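Local atomic coordinates of xylan esterase 1 (PDB entry 3FCY), a protein that probably removes acetyl groups from xylan and related acetyl esters as an alpha/beta hydrolase of carbohydrate esterase family 7. Residues Gly203-Ser208 with Lys226-Tyr231; Pro207-Gly212 with Pro232-Tyr237; Ser214-Ala219 with Ile277-Leu282. All coordinates share one frame; numbering follows the deposited sequence.

Interaction 1: residues Gly203-Ser208 with Lys226-Tyr231; sequences GVMGPS and KVVSEY
The ring of Tyr231 meets Pro207 and Ser208 obliquely. Pro207 CB lies 3.6 Å from Tyr231 OH and also nears CZ, and the backbone N of Ser208 sits by CD1 and CE1. A ring edge-to-face contact joins Tyr231 to His327. Tyr231 CG stands between the backbone N and the carbonyl carbon of its own residue (chi1 41°), which brings the ring over to Pro207 and Ser208. With an alanine in place of Tyr231, Pro207 CB would probably lose its cover and His327 its edge-to-face contact with this ring.

Before this end, strands 202-207 and 226-230 run parallel, and five backbone hydrogen bonds alternate between them. The bond from Val228 N to Val204 O is nearly straight at 169°. The last, Ser208 N to Glu230 O at 2.8 Å, ties the predicted nucleophile to the neighbouring strand. Ser208 OG bonds His327 NE2, in keeping with a charge-relay triad.

Met205 and Val228 lie side by side and point the same way. Met205 CG comes 3.5 Å from Val228 CB, and SD follows along CG1. On the other face, Val204 CG2 lies beside Val227 CG1 at 4.0 Å. The ammonium of Lys226 leads away to Asp289 and Glu343; Glu343 is a calcium ligand.

These are adjacent inner strands of the alpha/beta hydrolase sheet, between strands 108-114 and 289-295. Val204, Val227 and Ser229 face helix 209-220, and Val228 and Glu230 face helix 333-342.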
loop_
_atom_site.group_PDB
_atom_site.type_symbol
_atom_site.label_atom_id
_atom_site.label_comp_id
_atom_site.label_asym_id
_atom_site.label_seq_id
_atom_site.Cartn_x
_atom_site.Cartn_y
_atom_site.Cartn_z
ATOM N N GLY A 203 -29.064 -15.106 26.625
ATOM C CA GLY A 203 -27.909 -15.370 25.789
ATOM C C GLY A 203 -27.121 -14.094 25.543
ATOM O O GLY A 203 -27.662 -12.988 25.642
ATOM N N VAL A 204 -25.837 -14.241 25.236
ATOM C CA VAL A 204 -24.976 -13.093 24.963
ATOM C C VAL A 204 -24.262 -13.350 23.642
ATOM O O VAL A 204 -23.969 -14.498 23.300
ATOM C CB VAL A 204 -23.943 -12.874 26.098
ATOM C CG1 VAL A 204 -24.669 -12.715 27.433
ATOM C CG2 VAL A 204 -22.974 -14.037 26.167
ATOM N N MET A 205 -23.971 -12.280 22.906
ATOM C CA MET A 205 -23.337 -12.420 21.603
ATOM C C MET A 205 -22.561 -11.181 21.168
ATOM O O MET A 205 -22.858 -10.066 21.591
ATOM C CB MET A 205 -24.424 -12.743 20.572
ATOM C CG MET A 205 -23.991 -12.735 19.123
ATOM S SD MET A 205 -25.335 -13.330 18.060
ATOM C CE MET A 205 -26.578 -12.133 18.420
ATOM N N GLY A 206 -21.563 -11.390 20.311
ATOM C CA GLY A 206 -20.774 -10.283 19.813
ATOM C C GLY A 206 -19.588 -10.712 18.971
ATOM O O GLY A 206 -19.110 -11.847 19.084
ATOM N N PRO A 207 -19.108 -9.822 18.085
ATOM C CA PRO A 207 -17.961 -10.124 17.223
ATOM C C PRO A 207 -16.694 -9.419 17.723
ATOM O O PRO A 207 -16.765 -8.326 18.280
ATOM C CB PRO A 207 -18.418 -9.590 15.874
ATOM C CG PRO A 207 -19.096 -8.290 16.285
ATOM C CD PRO A 207 -19.875 -8.676 17.553
ATOM N N SER A 208 -15.537 -10.045 17.515
ATOM C CA SER A 208 -14.257 -9.471 17.930
ATOM C C SER A 208 -14.269 -9.097 19.414
ATOM O O SER A 208 -14.422 -9.977 20.263
ATOM C CB SER A 208 -13.939 -8.241 17.069
ATOM O OG SER A 208 -12.559 -7.921 17.146
ATOM N N LYS A 226 -26.762 -19.151 26.830
ATOM C CA LYS A 226 -26.213 -19.292 25.474
ATOM C C LYS A 226 -25.124 -18.257 25.197
ATOM O O LYS A 226 -25.208 -17.113 25.654
ATOM C CB LYS A 226 -27.316 -19.137 24.416
ATOM C CG LYS A 226 -28.320 -20.281 24.343
ATOM C CD LYS A 226 -27.684 -21.604 23.959
ATOM C CE LYS A 226 -28.751 -22.677 23.816
ATOM N NZ LYS A 226 -28.208 -24.037 23.576
ATOM N N VAL A 227 -24.114 -18.657 24.429
ATOM C CA VAL A 227 -23.007 -17.761 24.107
ATOM C C VAL A 227 -22.566 -17.847 22.648
ATOM O O VAL A 227 -22.191 -18.916 22.168
ATOM C CB VAL A 227 -21.765 -18.068 24.974
ATOM C CG1 VAL A 227 -20.712 -16.984 24.782
ATOM C CG2 VAL A 227 -22.161 -18.201 26.441
ATOM N N VAL A 228 -22.624 -16.723 21.943
ATOM C CA VAL A 228 -22.167 -16.684 20.559
ATOM C C VAL A 228 -20.967 -15.745 20.539
ATOM O O VAL A 228 -21.091 -14.548 20.815
ATOM C CB VAL A 228 -23.255 -16.173 19.585
ATOM C CG1 VAL A 228 -22.665 -16.029 18.180
ATOM C CG2 VAL A 228 -24.430 -17.163 19.545
ATOM N N SER A 229 -19.802 -16.308 20.242
ATOM C CA SER A 229 -18.559 -15.548 20.198
ATOM C C SER A 229 -17.923 -15.649 18.817
ATOM O O SER A 229 -17.388 -16.694 18.435
ATOM C CB SER A 229 -17.599 -16.077 21.265
ATOM O OG SER A 229 -16.425 -15.295 21.331
ATOM N N GLU A 230 -17.989 -14.551 18.073
ATOM C CA GLU A 230 -17.445 -14.491 16.725
ATOM C C GLU A 230 -16.034 -13.918 16.706
ATOM O O GLU A 230 -15.812 -12.791 17.145
ATOM C CB GLU A 230 -18.375 -13.656 15.845
ATOM C CG GLU A 230 -19.763 -14.260 15.742
ATOM C CD GLU A 230 -20.734 -13.410 14.955
ATOM O OE1 GLU A 230 -20.416 -13.036 13.808
ATOM O OE2 GLU A 230 -21.828 -13.129 15.481
ATOM N N TYR A 231 -15.092 -14.701 16.183
ATOM C CA TYR A 231 -13.685 -14.302 16.113
ATOM C C TYR A 231 -13.321 -13.383 17.274
ATOM O O TYR A 231 -12.988 -12.212 17.083
ATOM C CB TYR A 231 -13.371 -13.634 14.759
ATOM C CG TYR A 231 -14.413 -12.673 14.213
ATOM C CD1 TYR A 231 -14.225 -11.291 14.281
ATOM C CD2 TYR A 231 -15.554 -13.146 13.567
ATOM C CE1 TYR A 231 -15.147 -10.404 13.708
ATOM C CE2 TYR A 231 -16.479 -12.271 12.994
ATOM C CZ TYR A 231 -16.269 -10.903 13.065
ATOM O OH TYR A 231 -17.176 -10.045 12.486
#

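Interaction 2: residues Pro207-Gly212 with Pro232-Tyr237; sequences PSQGGG and PFLSDY
Phe233 CG is anti to the backbone N (chi1 179°), which carries the ring past the start of helix 209-220 while CB stays against the turn. Phe233 CB lies 3.4 Å from Gln209 N. Ser208 OG, which bonds His327 NE2, also lies 3.6 Å from Phe233 CB. Gln209 CA sits at the edge of the ring, near its plane, and Gln209 CB is 4.0 Å from Phe233 CD2.

One hydrogen bond joins the segments, from Phe233 N to Ser208 O at 3.0 Å. The donor stands above the carbonyl plane, 71° out of it. The same oxygen accepts from Gly212 N in the first turn of the helix, so this carbonyl accepts from both the loop and the helix.

The turn fits the nucleophile elbow of alpha/beta hydrolases, Gly-X-Ser-X-Gly, here Gly206, Ser208 and Gly210. Ser208 has a positive phi of 54°, the strained backbone expected of that turn.

Beyond the elbow the helix presents bare backbone to the loop. Pro232 CB packs 3.9 Å from Gly211 C and Gly212 N. Gly212 CA makes a CH...O contact of 3.4 Å with Phe233 O, and the space where a CB would sit is taken up by that oxygen. Pro232 also touches Val306 of helix 303-310, and Leu234 reaches Phe177 and Phe181 of helix 176-192.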
loop_
_atom_site.group_PDB
_atom_site.type_symbol
_atom_site.label_atom_id
_atom_site.label_comp_id
_atom_site.label_asym_id
_atom_site.label_seq_id
_atom_site.Cartn_x
_atom_site.Cartn_y
_atom_site.Cartn_z
ATOM N N PRO A 207 -19.108 -9.822 18.085
ATOM C CA PRO A 207 -17.961 -10.124 17.223
ATOM C C PRO A 207 -16.694 -9.419 17.723
ATOM O O PRO A 207 -16.765 -8.326 18.280
ATOM C CB PRO A 207 -18.418 -9.590 15.874
ATOM C CG PRO A 207 -19.096 -8.290 16.285
ATOM C CD PRO A 207 -19.875 -8.676 17.553
ATOM N N SER A 208 -15.537 -10.045 17.515
ATOM C CA SER A 208 -14.257 -9.471 17.930
ATOM C C SER A 208 -14.269 -9.097 19.414
ATOM O O SER A 208 -14.422 -9.977 20.263
ATOM C CB SER A 208 -13.939 -8.241 17.069
ATOM O OG SER A 208 -12.559 -7.921 17.146
ATOM N N GLN A 209 -14.098 -7.812 19.739
ATOM C CA GLN A 209 -14.124 -7.398 21.148
ATOM C C GLN A 209 -15.425 -7.887 21.784
ATOM O O GLN A 209 -15.431 -8.355 22.920
ATOM C CB GLN A 209 -14.050 -5.874 21.304
ATOM C CG GLN A 209 -14.142 -5.418 22.774
ATOM C CD GLN A 209 -14.238 -3.906 22.945
ATOM O OE1 GLN A 209 -15.212 -3.278 22.524
ATOM N NE2 GLN A 209 -13.224 -3.320 23.565
ATOM N N GLY A 210 -16.520 -7.770 21.036
ATOM C CA GLY A 210 -17.817 -8.204 21.524
ATOM C C GLY A 210 -17.851 -9.702 21.764
ATOM O O GLY A 210 -18.606 -10.193 22.608
ATOM N N GLY A 211 -17.037 -10.432 21.007
ATOM C CA GLY A 211 -16.969 -11.873 21.168
ATOM C C GLY A 211 -16.167 -12.204 22.413
ATOM O O GLY A 211 -16.429 -13.200 23.090
ATOM N N GLY A 212 -15.180 -11.362 22.711
ATOM C CA GLY A 212 -14.362 -11.571 23.889
ATOM C C GLY A 212 -15.175 -11.236 25.126
ATOM O O GLY A 212 -15.095 -11.921 26.146
ATOM N N PRO A 232 -13.367 -13.924 18.503
ATOM C CA PRO A 232 -13.060 -13.184 19.731
ATOM C C PRO A 232 -11.701 -12.498 19.814
ATOM O O PRO A 232 -10.676 -13.029 19.385
ATOM C CB PRO A 232 -13.250 -14.234 20.827
ATOM C CG PRO A 232 -12.901 -15.522 20.128
ATOM C CD PRO A 232 -13.592 -15.353 18.796
ATOM N N PHE A 233 -11.738 -11.298 20.377
ATOM C CA PHE A 233 -10.580 -10.439 20.600
ATOM C C PHE A 233 -10.328 -10.566 22.109
ATOM O O PHE A 233 -11.192 -11.066 22.830
ATOM C CB PHE A 233 -10.983 -9.005 20.226
ATOM C CG PHE A 233 -9.908 -7.967 20.423
ATOM C CD1 PHE A 233 -8.680 -8.070 19.779
ATOM C CD2 PHE A 233 -10.170 -6.826 21.186
ATOM C CE1 PHE A 233 -7.731 -7.050 19.884
ATOM C CE2 PHE A 233 -9.231 -5.804 21.296
ATOM C CZ PHE A 233 -8.008 -5.918 20.643
ATOM N N LEU A 234 -9.158 -10.136 22.577
ATOM C CA LEU A 234 -8.811 -10.190 24.004
ATOM C C LEU A 234 -8.470 -11.591 24.503
ATOM O O LEU A 234 -8.782 -11.949 25.643
ATOM C CB LEU A 234 -9.956 -9.627 24.855
ATOM C CG LEU A 234 -10.444 -8.209 24.540
ATOM C CD1 LEU A 234 -11.633 -7.891 25.439
ATOM C CD2 LEU A 234 -9.317 -7.195 24.746
ATOM N N SER A 235 -7.810 -12.376 23.664
ATOM C CA SER A 235 -7.458 -13.733 24.043
ATOM C C SER A 235 -6.032 -14.134 23.693
ATOM O O SER A 235 -5.562 -13.877 22.584
ATOM C CB SER A 235 -8.425 -14.715 23.373
ATOM O OG SER A 235 -8.014 -16.062 23.558
ATOM N N ASP A 236 -5.341 -14.749 24.651
ATOM C CA ASP A 236 -3.997 -15.261 24.403
ATOM C C ASP A 236 -3.038 -14.188 23.871
ATOM O O ASP A 236 -2.394 -14.374 22.842
ATOM C CB ASP A 236 -4.137 -16.409 23.399
ATOM C CG ASP A 236 -3.010 -17.413 23.474
ATOM O OD1 ASP A 236 -2.216 -17.386 24.435
ATOM O OD2 ASP A 236 -2.939 -18.249 22.555
ATOM N N TYR A 237 -2.941 -13.074 24.590
ATOM C CA TYR A 237 -2.083 -11.954 24.194
ATOM C C TYR A 237 -0.676 -12.337 23.735
ATOM O O TYR A 237 -0.261 -11.960 22.643
ATOM C CB TYR A 237 -2.001 -10.943 25.343
ATOM C CG TYR A 237 -3.354 -10.384 25.738
ATOM C CD1 TYR A 237 -4.079 -9.565 24.867
ATOM C CD2 TYR A 237 -3.921 -10.695 26.972
ATOM C CE1 TYR A 237 -5.338 -9.075 25.219
ATOM C CE2 TYR A 237 -5.174 -10.210 27.334
ATOM C CZ TYR A 237 -5.876 -9.404 26.456
ATOM O OH TYR A 237 -7.115 -8.941 26.826
#

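Interaction 3: residues Ser214-Ala219 with Ile277-Leu282; sequences SLACAA and IDVKNL
This is a buried apolar contact between two helices of the alpha/beta hydrolase fold. Leu215, Ala216 and Ala219 of helix 209-220, which follows the nucleophile turn, pack against Val279 and Leu282 of the short, weakly bonded helix 279-282.

Leu215 and Val279 cross at about a right angle, with Leu215 CD1 4.0 Å from Val279 CG2. Chi1 of -64° sets Val279 CG1 anti to the carbonyl carbon and leaves CG2 between that carbon and the backbone N. Ala216 CB lies beside CG1, the other branch of Val279, and also 4.0 Å from Leu282 CD1. The leucine sends this branch over the alanine from a CG placed anti to its carbonyl carbon (chi1 -75°). One turn on, Ala219 CB meets Leu282 CB at 3.8 Å and lies 3.4 Å from Leu282 O. The alanines are consistent with the close approach: the CA atoms of Ala216 and Val279 are 5.9 Å apart.

Phe181 of helix 176-192 touches both Ala216 and Leu282. Phe50 and Trp54 of helix 50-62 also pack on Leu282, and Leu215 reaches Ser229 of strand 226-230.

The start of the short helix is fixed by polar bonds. Asp278 is its N-cap, with OD1 accepting from Lys280 N at 3.0 Å. OD1 also takes the backbone N of Asp236. Lys280 NZ forms a salt bridge to Asp278 OD2 at 2.9 Å, approaching from above the carboxylate plane.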
loop_
_atom_site.group_PDB
_atom_site.type_symbol
_atom_site.label_atom_id
_atom_site.label_comp_id
_atom_site.label_asym_id
_atom_site.label_seq_id
_atom_site.Cartn_x
_atom_site.Cartn_y
_atom_site.Cartn_z
ATOM N N SER A 214 -18.387 -11.421 25.315
ATOM C CA SER A 214 -19.443 -12.426 25.458
ATOM C C SER A 214 -18.925 -13.577 26.312
ATOM O O SER A 214 -19.634 -14.085 27.181
ATOM C CB SER A 214 -19.875 -12.964 24.088
ATOM O OG SER A 214 -20.647 -12.006 23.392
ATOM N N LEU A 215 -17.686 -13.983 26.059
ATOM C CA LEU A 215 -17.069 -15.066 26.817
ATOM C C LEU A 215 -16.871 -14.627 28.266
ATOM O O LEU A 215 -17.185 -15.372 29.196
ATOM C CB LEU A 215 -15.720 -15.448 26.202
ATOM C CG LEU A 215 -15.735 -16.021 24.781
ATOM C CD1 LEU A 215 -14.312 -16.121 24.259
ATOM C CD2 LEU A 215 -16.412 -17.390 24.771
ATOM N N ALA A 216 -16.352 -13.415 28.451
ATOM C CA ALA A 216 -16.117 -12.883 29.791
ATOM C C ALA A 216 -17.420 -12.808 30.577
ATOM O O ALA A 216 -17.484 -13.204 31.743
ATOM C CB ALA A 216 -15.477 -11.495 29.707
ATOM N N CYS A 217 -18.460 -12.296 29.933
ATOM C CA CYS A 217 -19.764 -12.161 30.565
ATOM C C CYS A 217 -20.340 -13.506 31.019
ATOM O O CYS A 217 -20.800 -13.646 32.155
ATOM C CB CYS A 217 -20.738 -11.497 29.595
ATOM S SG CYS A 217 -22.412 -11.370 30.225
ATOM N N ALA A 218 -20.318 -14.487 30.122
ATOM C CA ALA A 218 -20.844 -15.814 30.428
ATOM C C ALA A 218 -19.970 -16.521 31.457
ATOM O O ALA A 218 -20.408 -17.471 32.112
ATOM C CB ALA A 218 -20.934 -16.651 29.155
ATOM N N ALA A 219 -18.733 -16.055 31.600
ATOM C CA ALA A 219 -17.807 -16.654 32.557
ATOM C C ALA A 219 -18.028 -16.086 33.954
ATOM O O ALA A 219 -18.005 -16.820 34.946
ATOM C CB ALA A 219 -16.368 -16.407 32.119
ATOM N N ILE A 277 -6.971 -10.397 32.191
ATOM C CA ILE A 277 -8.036 -10.049 31.261
ATOM C C ILE A 277 -7.955 -10.830 29.956
ATOM O O ILE A 277 -8.391 -10.358 28.904
ATOM C CB ILE A 277 -8.041 -8.528 30.962
ATOM C CG1 ILE A 277 -6.693 -8.092 30.381
ATOM C CG2 ILE A 277 -8.336 -7.757 32.248
ATOM C CD1 ILE A 277 -6.650 -6.630 29.972
ATOM N N ASP A 278 -7.386 -12.029 30.042
ATOM C CA ASP A 278 -7.250 -12.925 28.900
ATOM C C ASP A 278 -8.467 -13.846 28.975
ATOM O O ASP A 278 -8.524 -14.722 29.845
ATOM C CB ASP A 278 -5.964 -13.749 29.040
ATOM C CG ASP A 278 -5.721 -14.672 27.860
ATOM O OD1 ASP A 278 -6.679 -14.954 27.114
ATOM O OD2 ASP A 278 -4.570 -15.127 27.685
ATOM N N VAL A 279 -9.437 -13.654 28.082
ATOM C CA VAL A 279 -10.648 -14.474 28.107
ATOM C C VAL A 279 -10.409 -15.979 28.047
ATOM O O VAL A 279 -11.251 -16.759 28.504
ATOM C CB VAL A 279 -11.641 -14.090 26.977
ATOM C CG1 VAL A 279 -12.127 -12.667 27.186
ATOM C CG2 VAL A 279 -10.989 -14.255 25.609
ATOM N N LYS A 280 -9.274 -16.402 27.500
ATOM C CA LYS A 280 -9.003 -17.831 27.434
ATOM C C LYS A 280 -8.841 -18.368 28.856
ATOM O O LYS A 280 -8.993 -19.567 29.087
ATOM C CB LYS A 280 -7.736 -18.119 26.618
ATOM C CG LYS A 280 -6.471 -18.244 27.449
ATOM C CD LYS A 280 -5.266 -18.564 26.588
ATOM C CE LYS A 280 -4.053 -18.869 27.449
ATOM N NZ LYS A 280 -3.808 -17.803 28.460
ATOM N N ASN A 281 -8.533 -17.483 29.805
ATOM C CA ASN A 281 -8.362 -17.898 31.197
ATOM C C ASN A 281 -9.700 -17.950 31.934
ATOM O O ASN A 281 -9.877 -18.739 32.862
ATOM C CB ASN A 281 -7.407 -16.957 31.946
ATOM C CG ASN A 281 -5.961 -17.076 31.474
ATOM O OD1 ASN A 281 -5.530 -18.129 31.009
ATOM N ND2 ASN A 281 -5.202 -15.995 31.615
ATOM N N LEU A 282 -10.638 -17.106 31.521
ATOM C CA LEU A 282 -11.963 -17.069 32.133
ATOM C C LEU A 282 -12.856 -18.156 31.534
ATOM O O LEU A 282 -13.805 -18.615 32.166
ATOM C CB LEU A 282 -12.618 -15.703 31.892
ATOM C CG LEU A 282 -12.136 -14.498 32.700
ATOM C CD1 LEU A 282 -12.776 -13.218 32.170
ATOM C CD2 LEU A 282 -12.498 -14.710 34.166
#

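The three contacts lie close together near the centre of the folded chain, about 7 to 8 Å from it, and their own centres are about 9 to 11 Å apart. Interactions 1 and 2 share Pro207 and Ser208, where strand 202-207 passes into helix 209-220. Interaction 3 uses a later part of that helix. Strand 226-230 then returns beside strand 202-207, completing a beta-alpha-beta unit, and the loop 232-237 follows. Residues 277-282 come last. The Ser229 OG to Gly211 O bond probably links interactions 1 and 2, and Tyr237 OH to Ile277 O probably links 2 and 3. The predicted nucleophile sits where the sheet, the helix and the loop meet, mostly in the interior.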